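Side-chain contacts in beta-galactosidase (Marinomonas sp. ef1, PDB 6Y2K), which hydrolyses terminal beta-D-galactose residues from beta-galactosides, as a cold-active GH42 enzyme built as a hexamer: residues 295-300 and 441-446; 447-452 and 587-592; 452-457 and 463-468; 539-544 and 592-597; 610-615 and 629-634. All coordinates share one frame; numbering follows the deposited sequence.

Contact 1: 295-300 and 441-446; sequences GAFHHD and RMYEAM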
# COMPACT_ATOMS: atom_id res chain seq x y z
N GLY A 295 27.64 -7.53 18.37
CA GLY A 295 28.88 -7.93 19.04
C GLY A 295 29.46 -6.78 19.83
O GLY A 295 29.76 -6.92 21.02
N ALA A 296 29.61 -5.64 19.15
CA ALA A 296 30.18 -4.42 19.72
C ALA A 296 29.63 -4.04 21.08
O ALA A 296 30.40 -3.77 22.01
CB ALA A 296 29.98 -3.26 18.74
N PHE A 297 28.30 -3.99 21.21
CA PHE A 297 27.66 -3.66 22.48
C PHE A 297 28.17 -4.54 23.61
O PHE A 297 28.54 -4.05 24.68
CB PHE A 297 26.13 -3.78 22.37
CG PHE A 297 25.40 -3.33 23.61
CD1 PHE A 297 25.03 -2.00 23.77
CD2 PHE A 297 25.10 -4.23 24.63
CE1 PHE A 297 24.38 -1.57 24.91
CE2 PHE A 297 24.44 -3.80 25.78
CZ PHE A 297 24.07 -2.47 25.92
N HIS A 298 28.21 -5.85 23.36
CA HIS A 298 28.63 -6.83 24.35
C HIS A 298 30.15 -6.87 24.56
O HIS A 298 30.60 -7.08 25.69
CB HIS A 298 28.07 -8.20 23.97
CG HIS A 298 26.59 -8.25 24.03
ND1 HIS A 298 25.79 -8.08 22.92
CD2 HIS A 298 25.74 -8.38 25.08
CE1 HIS A 298 24.52 -8.13 23.28
NE2 HIS A 298 24.46 -8.31 24.58
N HIS A 299 30.93 -6.65 23.51
CA HIS A 299 32.38 -6.56 23.67
C HIS A 299 32.72 -5.44 24.69
O HIS A 299 33.52 -5.64 25.59
CB HIS A 299 33.09 -6.24 22.36
CG HIS A 299 32.93 -7.27 21.30
ND1 HIS A 299 32.95 -8.62 21.54
CD2 HIS A 299 32.78 -7.14 19.96
CE1 HIS A 299 32.82 -9.28 20.41
NE2 HIS A 299 32.71 -8.40 19.43
N ASP A 300 32.07 -4.28 24.54
CA ASP A 300 32.29 -3.14 25.45
C ASP A 300 31.74 -3.37 26.87
O ASP A 300 32.40 -3.04 27.86
CB ASP A 300 31.73 -1.84 24.85
CG ASP A 300 32.50 -1.38 23.60
OD1 ASP A 300 33.70 -1.74 23.43
OD2 ASP A 300 31.89 -0.64 22.78
N ARG A 441 20.00 1.33 21.60
CA ARG A 441 19.73 2.36 20.59
C ARG A 441 20.53 3.67 20.82
O ARG A 441 20.90 4.34 19.85
CB ARG A 441 18.23 2.64 20.48
CG ARG A 441 17.41 1.45 20.01
CD ARG A 441 17.80 0.98 18.61
NE ARG A 441 17.11 -0.26 18.22
CZ ARG A 441 17.38 -0.95 17.11
NH1 ARG A 441 18.30 -0.54 16.25
NH2 ARG A 441 16.70 -2.07 16.85
N MET A 442 20.81 4.00 22.08
CA MET A 442 21.74 5.11 22.38
C MET A 442 23.15 4.73 21.90
O MET A 442 23.84 5.56 21.30
CB MET A 442 21.75 5.47 23.87
CG MET A 442 20.45 6.09 24.38
SD MET A 442 20.67 7.08 25.87
CE MET A 442 21.23 8.63 25.17
N TYR A 443 23.54 3.48 22.13
CA TYR A 443 24.83 2.96 21.70
C TYR A 443 24.97 2.95 20.17
O TYR A 443 26.01 3.35 19.64
CB TYR A 443 25.05 1.56 22.29
CG TYR A 443 26.38 0.92 21.94
CD1 TYR A 443 27.54 1.20 22.69
CD2 TYR A 443 26.48 0.02 20.89
CE1 TYR A 443 28.75 0.60 22.38
CE2 TYR A 443 27.69 -0.58 20.57
CZ TYR A 443 28.82 -0.29 21.32
OH TYR A 443 30.00 -0.90 20.98
N GLU A 444 23.92 2.50 19.48
CA GLU A 444 23.88 2.51 18.01
C GLU A 444 24.13 3.90 17.43
O GLU A 444 24.90 4.04 16.48
CB GLU A 444 22.55 1.96 17.50
CG GLU A 444 22.36 2.02 15.99
CD GLU A 444 21.02 1.47 15.54
OE1 GLU A 444 20.99 0.69 14.56
OE2 GLU A 444 20.00 1.81 16.17
N ALA A 445 23.48 4.91 18.01
CA ALA A 445 23.69 6.31 17.61
C ALA A 445 25.15 6.76 17.78
O ALA A 445 25.71 7.40 16.89
CB ALA A 445 22.75 7.22 18.38
N MET A 446 25.76 6.41 18.91
CA MET A 446 27.19 6.68 19.16
C MET A 446 28.06 6.04 18.09
O MET A 446 28.99 6.66 17.55
CB MET A 446 27.64 6.15 20.52
CG MET A 446 27.06 6.86 21.73
SD MET A 446 27.54 5.99 23.24
CE MET A 446 26.82 7.08 24.44

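Contact 2: 447-452 and 587-592; sequences RELGLS and LLKASL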
# COMPACT_ATOMS: atom_id res chain seq x y z
N ARG A 447 27.75 4.78 17.78
CA ARG A 447 28.51 4.00 16.80
C ARG A 447 28.35 4.50 15.37
O ARG A 447 29.32 4.48 14.59
CB ARG A 447 28.13 2.53 16.90
CG ARG A 447 28.58 1.87 18.20
CD ARG A 447 29.88 1.12 18.00
NE ARG A 447 29.66 -0.06 17.16
CZ ARG A 447 30.61 -0.76 16.55
NH1 ARG A 447 31.90 -0.42 16.67
NH2 ARG A 447 30.27 -1.81 15.81
N GLU A 448 27.14 4.95 15.01
CA GLU A 448 26.89 5.59 13.70
C GLU A 448 27.65 6.92 13.54
O GLU A 448 27.83 7.39 12.42
CB GLU A 448 25.39 5.80 13.48
CG GLU A 448 24.63 4.52 13.19
CD GLU A 448 23.11 4.70 13.11
OE1 GLU A 448 22.58 5.65 13.72
OE2 GLU A 448 22.44 3.88 12.45
N LEU A 449 28.05 7.52 14.66
CA LEU A 449 28.91 8.71 14.69
C LEU A 449 30.40 8.39 14.77
O LEU A 449 31.22 9.30 14.93
CB LEU A 449 28.50 9.62 15.85
CG LEU A 449 27.13 10.26 15.74
CD1 LEU A 449 26.79 10.99 17.03
CD2 LEU A 449 27.05 11.21 14.55
N GLY A 450 30.77 7.12 14.63
CA GLY A 450 32.16 6.70 14.60
C GLY A 450 32.88 6.68 15.94
O GLY A 450 34.10 6.56 15.96
N LEU A 451 32.14 6.76 17.05
CA LEU A 451 32.76 6.86 18.37
C LEU A 451 33.23 5.49 18.90
O LEU A 451 32.54 4.48 18.71
CB LEU A 451 31.79 7.49 19.37
CG LEU A 451 31.42 8.95 19.13
CD1 LEU A 451 30.17 9.35 19.91
CD2 LEU A 451 32.57 9.88 19.48
N SER A 452 34.40 5.48 19.54
CA SER A 452 34.87 4.33 20.34
C SER A 452 34.36 4.50 21.77
O SER A 452 34.50 5.57 22.37
CB SER A 452 36.40 4.23 20.31
OG SER A 452 36.87 3.98 18.98
N LEU A 587 17.58 12.39 16.20
CA LEU A 587 17.79 13.33 17.29
C LEU A 587 18.86 12.84 18.27
O LEU A 587 19.60 13.65 18.82
CB LEU A 587 16.48 13.60 18.01
CG LEU A 587 15.45 14.41 17.22
CD1 LEU A 587 14.10 14.37 17.90
CD2 LEU A 587 15.91 15.85 17.05
N LEU A 588 18.95 11.53 18.49
CA LEU A 588 20.04 10.95 19.29
C LEU A 588 21.39 11.33 18.71
O LEU A 588 22.28 11.79 19.44
CB LEU A 588 19.92 9.43 19.40
CG LEU A 588 18.89 8.87 20.39
CD1 LEU A 588 18.76 7.36 20.21
CD2 LEU A 588 19.22 9.19 21.84
N LYS A 589 21.55 11.16 17.40
CA LYS A 589 22.79 11.54 16.72
C LYS A 589 23.06 13.04 16.76
O LYS A 589 24.18 13.46 17.06
CB LYS A 589 22.83 10.99 15.30
CG LYS A 589 23.08 9.49 15.27
CD LYS A 589 23.20 8.95 13.86
CE LYS A 589 21.90 9.10 13.09
NZ LYS A 589 21.73 8.04 12.07
N ALA A 590 22.03 13.85 16.50
CA ALA A 590 22.16 15.32 16.58
C ALA A 590 22.67 15.74 17.96
O ALA A 590 23.61 16.54 18.07
CB ALA A 590 20.85 16.02 16.26
N SER A 591 22.05 15.18 19.01
CA SER A 591 22.37 15.53 20.40
C SER A 591 23.77 15.04 20.78
O SER A 591 24.54 15.78 21.39
CB SER A 591 21.31 14.96 21.36
OG SER A 591 19.99 15.41 21.02
N LEU A 592 24.10 13.80 20.42
CA LEU A 592 25.43 13.23 20.72
C LEU A 592 26.56 13.96 19.99
O LEU A 592 27.65 14.11 20.55
CB LEU A 592 25.46 11.72 20.45
CG LEU A 592 24.62 10.91 21.46
CD1 LEU A 592 24.33 9.51 20.94
CD2 LEU A 592 25.29 10.84 22.83

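Contact 3: 452-457 and 463-468; sequences SVDIVP and DMYELL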
# COMPACT_ATOMS: atom_id res chain seq x y z
N SER A 452 34.40 5.48 19.54
CA SER A 452 34.87 4.33 20.34
C SER A 452 34.36 4.50 21.77
O SER A 452 34.50 5.57 22.37
CB SER A 452 36.40 4.23 20.31
OG SER A 452 36.87 3.98 18.98
N VAL A 453 33.77 3.43 22.31
CA VAL A 453 32.98 3.50 23.54
C VAL A 453 33.43 2.50 24.60
O VAL A 453 33.89 1.39 24.27
CB VAL A 453 31.49 3.24 23.18
CG1 VAL A 453 30.60 3.28 24.41
CG2 VAL A 453 31.02 4.26 22.16
N ASP A 454 33.34 2.90 25.87
CA ASP A 454 33.35 2.00 27.02
C ASP A 454 31.94 1.93 27.57
O ASP A 454 31.23 2.94 27.62
CB ASP A 454 34.25 2.52 28.16
CG ASP A 454 35.71 2.18 27.97
OD1 ASP A 454 36.11 1.80 26.85
OD2 ASP A 454 36.45 2.29 28.96
N ILE A 455 31.54 0.74 27.99
CA ILE A 455 30.32 0.57 28.79
C ILE A 455 30.79 0.23 30.20
O ILE A 455 31.61 -0.67 30.38
CB ILE A 455 29.40 -0.52 28.20
CG1 ILE A 455 28.90 -0.06 26.82
CG2 ILE A 455 28.24 -0.81 29.15
CD1 ILE A 455 27.99 -1.05 26.10
N VAL A 456 30.27 0.97 31.17
CA VAL A 456 30.80 0.94 32.53
C VAL A 456 29.71 0.69 33.58
O VAL A 456 28.54 1.06 33.37
CB VAL A 456 31.55 2.25 32.88
CG1 VAL A 456 32.65 2.51 31.86
CG2 VAL A 456 30.61 3.45 32.95
N PRO A 457 30.09 0.08 34.72
CA PRO A 457 29.14 -0.06 35.82
C PRO A 457 28.99 1.26 36.56
O PRO A 457 29.78 2.18 36.35
CB PRO A 457 29.82 -1.09 36.72
CG PRO A 457 31.28 -0.88 36.49
CD PRO A 457 31.39 -0.54 35.03
N ASP A 463 36.98 9.57 35.72
CA ASP A 463 37.96 10.60 35.31
C ASP A 463 38.58 10.43 33.91
O ASP A 463 39.00 11.42 33.32
CB ASP A 463 39.08 10.73 36.36
CG ASP A 463 39.88 9.45 36.53
OD1 ASP A 463 39.42 8.56 37.28
OD2 ASP A 463 40.96 9.32 35.91
N MET A 464 38.62 9.20 33.40
CA MET A 464 39.17 8.95 32.07
C MET A 464 38.20 9.18 30.89
O MET A 464 38.58 8.94 29.74
CB MET A 464 39.75 7.52 31.99
CG MET A 464 38.74 6.37 32.02
SD MET A 464 37.96 6.13 33.64
CE MET A 464 39.30 5.34 34.54
N TYR A 465 36.96 9.63 31.16
CA TYR A 465 35.95 9.86 30.12
C TYR A 465 35.61 11.34 29.94
O TYR A 465 35.35 12.06 30.91
CB TYR A 465 34.68 9.05 30.42
CG TYR A 465 34.96 7.58 30.61
CD1 TYR A 465 35.49 6.83 29.57
CD2 TYR A 465 34.75 6.95 31.84
CE1 TYR A 465 35.77 5.48 29.73
CE2 TYR A 465 35.03 5.60 32.01
CZ TYR A 465 35.54 4.87 30.95
OH TYR A 465 35.84 3.54 31.09
N GLU A 466 35.61 11.79 28.68
CA GLU A 466 35.24 13.16 28.32
C GLU A 466 33.73 13.34 28.18
O GLU A 466 33.22 14.43 28.45
CB GLU A 466 35.92 13.56 27.01
CG GLU A 466 37.44 13.53 27.06
CD GLU A 466 38.02 14.49 28.10
OE1 GLU A 466 37.36 15.46 28.53
OE2 GLU A 466 39.17 14.25 28.49
N LEU A 467 33.03 12.28 27.77
CA LEU A 467 31.57 12.27 27.67
C LEU A 467 31.03 11.03 28.38
O LEU A 467 31.51 9.92 28.16
CB LEU A 467 31.16 12.24 26.20
CG LEU A 467 29.67 12.13 25.87
CD1 LEU A 467 28.88 13.32 26.40
CD2 LEU A 467 29.50 11.99 24.36
N LEU A 468 30.02 11.24 29.22
CA LEU A 468 29.41 10.19 30.03
C LEU A 468 27.90 10.23 29.82
O LEU A 468 27.28 11.27 30.04
CB LEU A 468 29.72 10.43 31.51
CG LEU A 468 29.07 9.50 32.55
CD1 LEU A 468 29.43 8.05 32.29
CD2 LEU A 468 29.50 9.89 33.96

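Contact 4: 539-544 and 592-597; sequences GRWGAG and LAKLSE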
# COMPACT_ATOMS: atom_id res chain seq x y z
N GLY A 539 13.57 22.45 18.22
CA GLY A 539 14.44 23.17 19.15
C GLY A 539 15.79 23.53 18.58
O GLY A 539 16.05 23.32 17.40
N ARG A 540 16.64 24.09 19.44
CA ARG A 540 18.00 24.49 19.08
C ARG A 540 18.81 23.43 18.35
O ARG A 540 19.55 23.77 17.44
CB ARG A 540 18.80 24.87 20.33
CG ARG A 540 18.48 26.22 20.90
CD ARG A 540 19.22 27.32 20.15
NE ARG A 540 18.58 28.60 20.42
CZ ARG A 540 18.58 29.65 19.60
NH1 ARG A 540 19.19 29.62 18.42
NH2 ARG A 540 17.93 30.76 19.98
N TRP A 541 18.70 22.18 18.77
CA TRP A 541 19.59 21.12 18.27
C TRP A 541 19.05 20.22 17.16
O TRP A 541 19.81 19.45 16.59
CB TRP A 541 20.10 20.25 19.43
CG TRP A 541 21.16 20.90 20.26
CD1 TRP A 541 21.72 22.14 20.09
CD2 TRP A 541 21.82 20.31 21.38
NE1 TRP A 541 22.68 22.36 21.05
CE2 TRP A 541 22.76 21.26 21.86
CE3 TRP A 541 21.71 19.08 22.03
CZ2 TRP A 541 23.57 21.01 22.96
CZ3 TRP A 541 22.52 18.84 23.13
CH2 TRP A 541 23.44 19.80 23.58
N GLY A 542 17.76 20.31 16.85
CA GLY A 542 17.21 19.50 15.76
C GLY A 542 15.72 19.34 15.79
O GLY A 542 15.04 19.92 16.66
N ALA A 543 15.22 18.56 14.83
CA ALA A 543 13.82 18.20 14.73
C ALA A 543 13.67 16.70 14.44
O ALA A 543 14.55 16.08 13.85
CB ALA A 543 13.15 19.00 13.63
N GLY A 544 12.55 16.15 14.86
CA GLY A 544 12.27 14.74 14.71
C GLY A 544 11.08 14.35 15.56
O GLY A 544 10.16 15.15 15.73
N LEU A 592 24.10 13.80 20.42
CA LEU A 592 25.43 13.23 20.72
C LEU A 592 26.56 13.96 19.99
O LEU A 592 27.65 14.11 20.55
CB LEU A 592 25.46 11.72 20.45
CG LEU A 592 24.62 10.91 21.46
CD1 LEU A 592 24.33 9.51 20.94
CD2 LEU A 592 25.29 10.84 22.83
N ALA A 593 26.29 14.43 18.77
CA ALA A 593 27.25 15.25 18.02
C ALA A 593 27.53 16.59 18.73
O ALA A 593 28.69 16.99 18.86
CB ALA A 593 26.77 15.48 16.60
N LYS A 594 26.48 17.24 19.21
CA LYS A 594 26.64 18.48 19.99
C LYS A 594 27.39 18.25 21.29
O LYS A 594 28.30 19.01 21.64
CB LYS A 594 25.28 19.12 20.30
CG LYS A 594 24.63 19.82 19.12
CD LYS A 594 25.30 21.16 18.85
CE LYS A 594 24.67 21.88 17.67
NZ LYS A 594 25.33 23.19 17.47
N LEU A 595 27.01 17.20 22.00
CA LEU A 595 27.62 16.87 23.29
C LEU A 595 29.08 16.47 23.13
O LEU A 595 29.93 16.86 23.94
CB LEU A 595 26.82 15.78 24.01
CG LEU A 595 25.45 16.25 24.51
CD1 LEU A 595 24.50 15.09 24.79
CD2 LEU A 595 25.59 17.12 25.75
N SER A 596 29.37 15.71 22.07
CA SER A 596 30.74 15.34 21.72
C SER A 596 31.61 16.57 21.45
O SER A 596 32.76 16.62 21.89
CB SER A 596 30.76 14.41 20.50
OG SER A 596 30.17 13.16 20.82
N GLU A 597 31.05 17.55 20.74
CA GLU A 597 31.75 18.81 20.46
C GLU A 597 32.08 19.53 21.76
O GLU A 597 33.20 20.02 21.92
CB GLU A 597 30.92 19.70 19.54
CG GLU A 597 31.57 21.02 19.16
CD GLU A 597 30.80 21.75 18.08
OE1 GLU A 597 29.65 22.18 18.35
OE2 GLU A 597 31.33 21.89 16.96

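Contact 5: 610-615 and 629-634; sequences VRVRER and VVFEPQ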
# COMPACT_ATOMS: atom_id res chain seq x y z
N VAL A 610 28.42 0.73 8.13
CA VAL A 610 29.86 0.87 8.38
C VAL A 610 30.09 1.23 9.85
O VAL A 610 29.30 1.94 10.47
CB VAL A 610 30.50 1.91 7.43
CG1 VAL A 610 31.95 2.20 7.80
CG2 VAL A 610 30.42 1.43 5.99
N ARG A 611 31.17 0.68 10.41
CA ARG A 611 31.56 0.93 11.79
C ARG A 611 33.07 1.06 11.83
O ARG A 611 33.76 0.51 10.97
CB ARG A 611 31.11 -0.22 12.69
CG ARG A 611 29.60 -0.39 12.82
CD ARG A 611 29.01 0.75 13.63
NE ARG A 611 27.60 0.55 13.95
CZ ARG A 611 26.58 0.84 13.15
NH1 ARG A 611 26.77 1.33 11.92
NH2 ARG A 611 25.34 0.62 13.57
N VAL A 612 33.55 1.79 12.83
CA VAL A 612 34.97 2.05 13.04
C VAL A 612 35.26 1.99 14.55
O VAL A 612 34.41 2.33 15.38
CB VAL A 612 35.40 3.42 12.47
CG1 VAL A 612 36.85 3.74 12.80
CG2 VAL A 612 35.23 3.44 10.97
N ARG A 613 36.46 1.53 14.88
CA ARG A 613 36.94 1.60 16.26
C ARG A 613 38.46 1.72 16.25
O ARG A 613 39.11 1.23 15.32
CB ARG A 613 36.48 0.37 17.07
CG ARG A 613 36.56 0.60 18.57
CD ARG A 613 35.96 -0.52 19.41
NE ARG A 613 35.79 -0.05 20.77
CZ ARG A 613 36.76 0.12 21.67
NH1 ARG A 613 36.45 0.62 22.87
NH2 ARG A 613 38.03 -0.20 21.41
N GLU A 614 39.01 2.38 17.27
CA GLU A 614 40.46 2.58 17.39
C GLU A 614 41.06 1.83 18.57
O GLU A 614 40.43 1.72 19.62
CB GLU A 614 40.77 4.07 17.57
CG GLU A 614 40.28 4.94 16.43
CD GLU A 614 40.77 6.37 16.51
OE1 GLU A 614 40.56 7.11 15.52
OE2 GLU A 614 41.38 6.77 17.53
N ARG A 615 42.28 1.33 18.37
CA ARG A 615 43.15 0.88 19.46
C ARG A 615 44.50 1.56 19.30
O ARG A 615 45.30 1.18 18.43
CB ARG A 615 43.30 -0.64 19.43
CG ARG A 615 42.03 -1.38 19.82
CD ARG A 615 42.23 -2.87 19.98
NE ARG A 615 43.14 -3.19 21.09
CZ ARG A 615 43.62 -4.40 21.37
NH1 ARG A 615 43.30 -5.46 20.63
NH2 ARG A 615 44.44 -4.56 22.40
N VAL A 629 31.64 0.10 -0.10
CA VAL A 629 31.60 1.51 0.29
C VAL A 629 33.01 1.97 0.61
O VAL A 629 33.84 1.18 1.05
CB VAL A 629 30.68 1.79 1.51
CG1 VAL A 629 29.25 1.37 1.21
CG2 VAL A 629 31.17 1.06 2.75
N VAL A 630 33.26 3.25 0.39
CA VAL A 630 34.57 3.82 0.59
C VAL A 630 34.68 4.36 2.01
O VAL A 630 33.82 5.11 2.48
CB VAL A 630 34.86 4.89 -0.49
CG1 VAL A 630 36.16 5.63 -0.21
CG2 VAL A 630 34.90 4.22 -1.86
N PHE A 631 35.73 3.92 2.70
CA PHE A 631 36.13 4.52 3.98
C PHE A 631 37.62 4.83 3.92
O PHE A 631 38.44 3.94 3.70
CB PHE A 631 35.83 3.59 5.17
CG PHE A 631 36.37 4.11 6.47
CD1 PHE A 631 35.72 5.13 7.14
CD2 PHE A 631 37.58 3.64 6.99
CE1 PHE A 631 36.23 5.65 8.32
CE2 PHE A 631 38.09 4.15 8.16
CZ PHE A 631 37.42 5.15 8.83
N GLU A 632 37.95 6.10 4.13
CA GLU A 632 39.33 6.56 4.10
C GLU A 632 39.54 7.49 5.29
O GLU A 632 39.09 8.63 5.27
CB GLU A 632 39.62 7.31 2.79
CG GLU A 632 41.06 7.78 2.65
CD GLU A 632 41.31 8.59 1.39
OE1 GLU A 632 40.33 9.04 0.75
OE2 GLU A 632 42.49 8.76 1.03
N PRO A 633 40.22 6.99 6.34
CA PRO A 633 40.53 7.88 7.46
C PRO A 633 41.64 8.84 7.05
O PRO A 633 42.44 8.53 6.16
CB PRO A 633 40.97 6.92 8.56
CG PRO A 633 41.48 5.71 7.85
CD PRO A 633 40.88 5.68 6.48
N GLN A 634 41.67 10.02 7.67
CA GLN A 634 42.69 11.01 7.36
C GLN A 634 43.98 10.70 8.11
O GLN A 634 43.94 10.14 9.21
CB GLN A 634 42.19 12.43 7.65
CG GLN A 634 42.03 12.78 9.13
CD GLN A 634 41.08 13.96 9.38
OE1 GLN A 634 40.20 14.27 8.57
NE2 GLN A 634 41.27 14.62 10.53

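Contact 1: 295-300 and 441-446
F297 turns the edge of its ring onto the face of the Y443 ring in a T-shaped stack, the two planes 86° apart and the ring centres 5.3 Å from each other. The leading atom is F297 CD1, which comes to 3.7 Å from Y443 CG. Helix 294-305, from the TIM-barrel part of the chain, and helix 435-448, from the trimerisation domain, pass each other here at 102°, with 10.8 Å between the axes of the short segments. With CG anti to the backbone N (chi1 -179°), the Y443 side chain reaches across to the other helix. Y443 CE2 approaches F297 N to 3.5 Å. A296 CB lies at the ring edge, in the ring plane, 3.3 Å from Y443 OH. Y443 OH donates to D300 OD2 over 2.6 Å, from above the carboxylate plane. D300 OD1 is taken up by R303, in a salt bridge, and by H344. V453 and I455 of strand 453-456 close in on the same side chains. A carboxylate buried between two parts of the fold is thus met at both oxygens, and the nearby arginine probably helps it to stay ionised.

Contact 2: 447-452 and 587-592
E448 and L449 stand at the C-terminal end of helix 435-448, where a Schellman motif stops the helix; E448 faces K589 of helix 585-598, and L449 faces K589 and L592. In the motif G450, with positive phi, is the C-prime residue: G450 N bonds R447 O at 3.0 Å and L451 N bonds M446 O. L449, in the turn that ends the helix, directs its side chain at the neighbour. L449 CD1 lies 3.6 Å from K589 O and 3.7 Å from L592 CB, while L449 CG rests 4.1 Å from K589 CG, against the aliphatic part of the lysine. K589 bends at chi3 (-65°), which brings its end across the E448 side chain at about a right angle. K589 NZ makes a salt bridge of 3.0 Å to E448 OE1, arriving well above the carboxylate plane, and K589 CD also comes within 3.4 Å of that oxygen. N585 joins both charges, its ND2 donating to E448 OE1 and its OD1 accepting from K589 NZ. A leucine in place of K589 would probably leave E448 OE1 without its charged mate and N585 OD1 without this donor. Around the contact, L588 packs on W438, M442 and A445 of helix 435-448, and L592 also reaches A445. L449 touches T603 and Y605 in the loop after helix 585-598, and E448 and R447 lean on R611 of strand 610-615.

Contact 3: 452-457 and 463-468
Y465, V456 and D454 carry this contact at one margin of the mixed sheet of the trimerisation domain. Strand 453-456 is outermost within this chain, and strand 412-415 lies between it and strand 467-470, all three parallel; Y465, in the loop leading into strand 467-470, reaches over the middle strand and touches A413. With CG beside the backbone N (chi1 -55°), the Y465 ring points across, and its hydroxyl ends between two alternate side chains of strand 453-456. V456 CG1 sits 3.4 Å from Y465 OH and 3.8 Å from Y465 CZ, oblique to the ring, the two side chains running past each other in opposite directions. D454 stands across the tyrosine at about a right angle, its carboxylate plane 71° from the ring plane, and D454 CB packs 3.7 Å from Y465 CE1. D454 OD1 forms a salt bridge with R303 and accepts from G410 N. A phenylalanine replacing Y465 would probably leave D454 OD2 without its hydroxyl donor, opening a small gap beside V456 CG1. M464 CG covers one face of the ring, 3.6 Å above its centre. Y465 OH gives its proton to the anti lone pair of D454 OD2, 2.5 Å away at the ring edge.

Contact 4: 539-544 and 592-597
K594, on helix 585-598, crosses the indole of W541 obliquely, its aliphatic chain over one face. K594 CB starts over the six-membered ring, 3.7 Å from W541 CZ2. K594 CG comes next, above the centre of the five-membered ring: it is 3.5 Å from that centroid and 7° off the ring normal, a clear CH-pi contact, with W541 CE2 at 3.6 Å. A bend at chi2 (-76°) then keeps the chain low over the ring, and K594 CD passes 3.6 Å from W541 NE1. K594 CE carries on to 3.8 Å from W541 CD1 before the chain ends in NZ. The far rim of the indole belongs to L595, whose CD2 meets W541 CH2 at the edge of the ring, 4.1 Å away, and whose side chain also rests on V490 and L492 of the sheet. K594 also packs on E597 of a neighbouring subunit, and R540 on Y604 of that subunit, so the contact borders a subunit interface. A methylene chain laid over an indole is a familiar CH-pi arrangement; here it ties the turn of the beta hairpin formed by strands 536-538 and 544-547 to helix 585-598 in the trimerisation domain.

Contact 5: 610-615 and 629-634
Between V610 and V629 the contact is purely aliphatic: V610 CG2 and V629 CG2 meet at 3.3 Å, tighter than usual for two methyl groups, while the two valines pass one another running in opposite senses. V629 CG2 lies between its own backbone N and carbonyl carbon, so this methyl is hemmed in on both sides. The second kind is CH-pi. V612 CG2 stands over one face of the F631 ring, 3.9 Å from the centroid and 29° off the normal, nearest to F631 CZ at 3.5 Å. F631 is brought there with its CG anti to the backbone N (chi1 173°), and P633 N lies 4.0 Å above the plane on the ring's other face. V610 and V612, alternate residues of strand 610-615, thus present one side of the C-terminal antiparallel sheet, in which that strand is outermost within the chain and pairs with strand 618-623; the 629-634 segment packs on this side, and F631 also touches A621. Among the polar bonds of the strand, R611 NH1 folds back to V610 O over 3.0 Å, nearly straight (165°) but from above the carbonyl plane, and R611 NE forms a salt bridge with D293. R613 NH1 donates to V453 O. Backbone bonds and packing also join V630 to a neighbouring subunit, where its side chain lies against G565.

Contacts 1, 2 and 3 each use part of one run of chain: helix 435-448 serves contacts 1 and 2, and strand 453-456, next in sequence, serves contact 3, nested in the loop that contact 2 closes. Helix 585-598 takes over in contacts 2 and 4, which share L592 and have centres about 10 Å apart. Contact 1 joins helix 435-448 to the barrel part; contacts 2, 3 and 4 lie within the trimerisation domain; contact 5 packs 629-634 on the C-terminal sheet, reached through R613 to V453 and E614 to S452. Contacts 4 and 5, about 23 Å apart between centres, do not meet, yet both touch the second subunit, placing them at a hexamer interface.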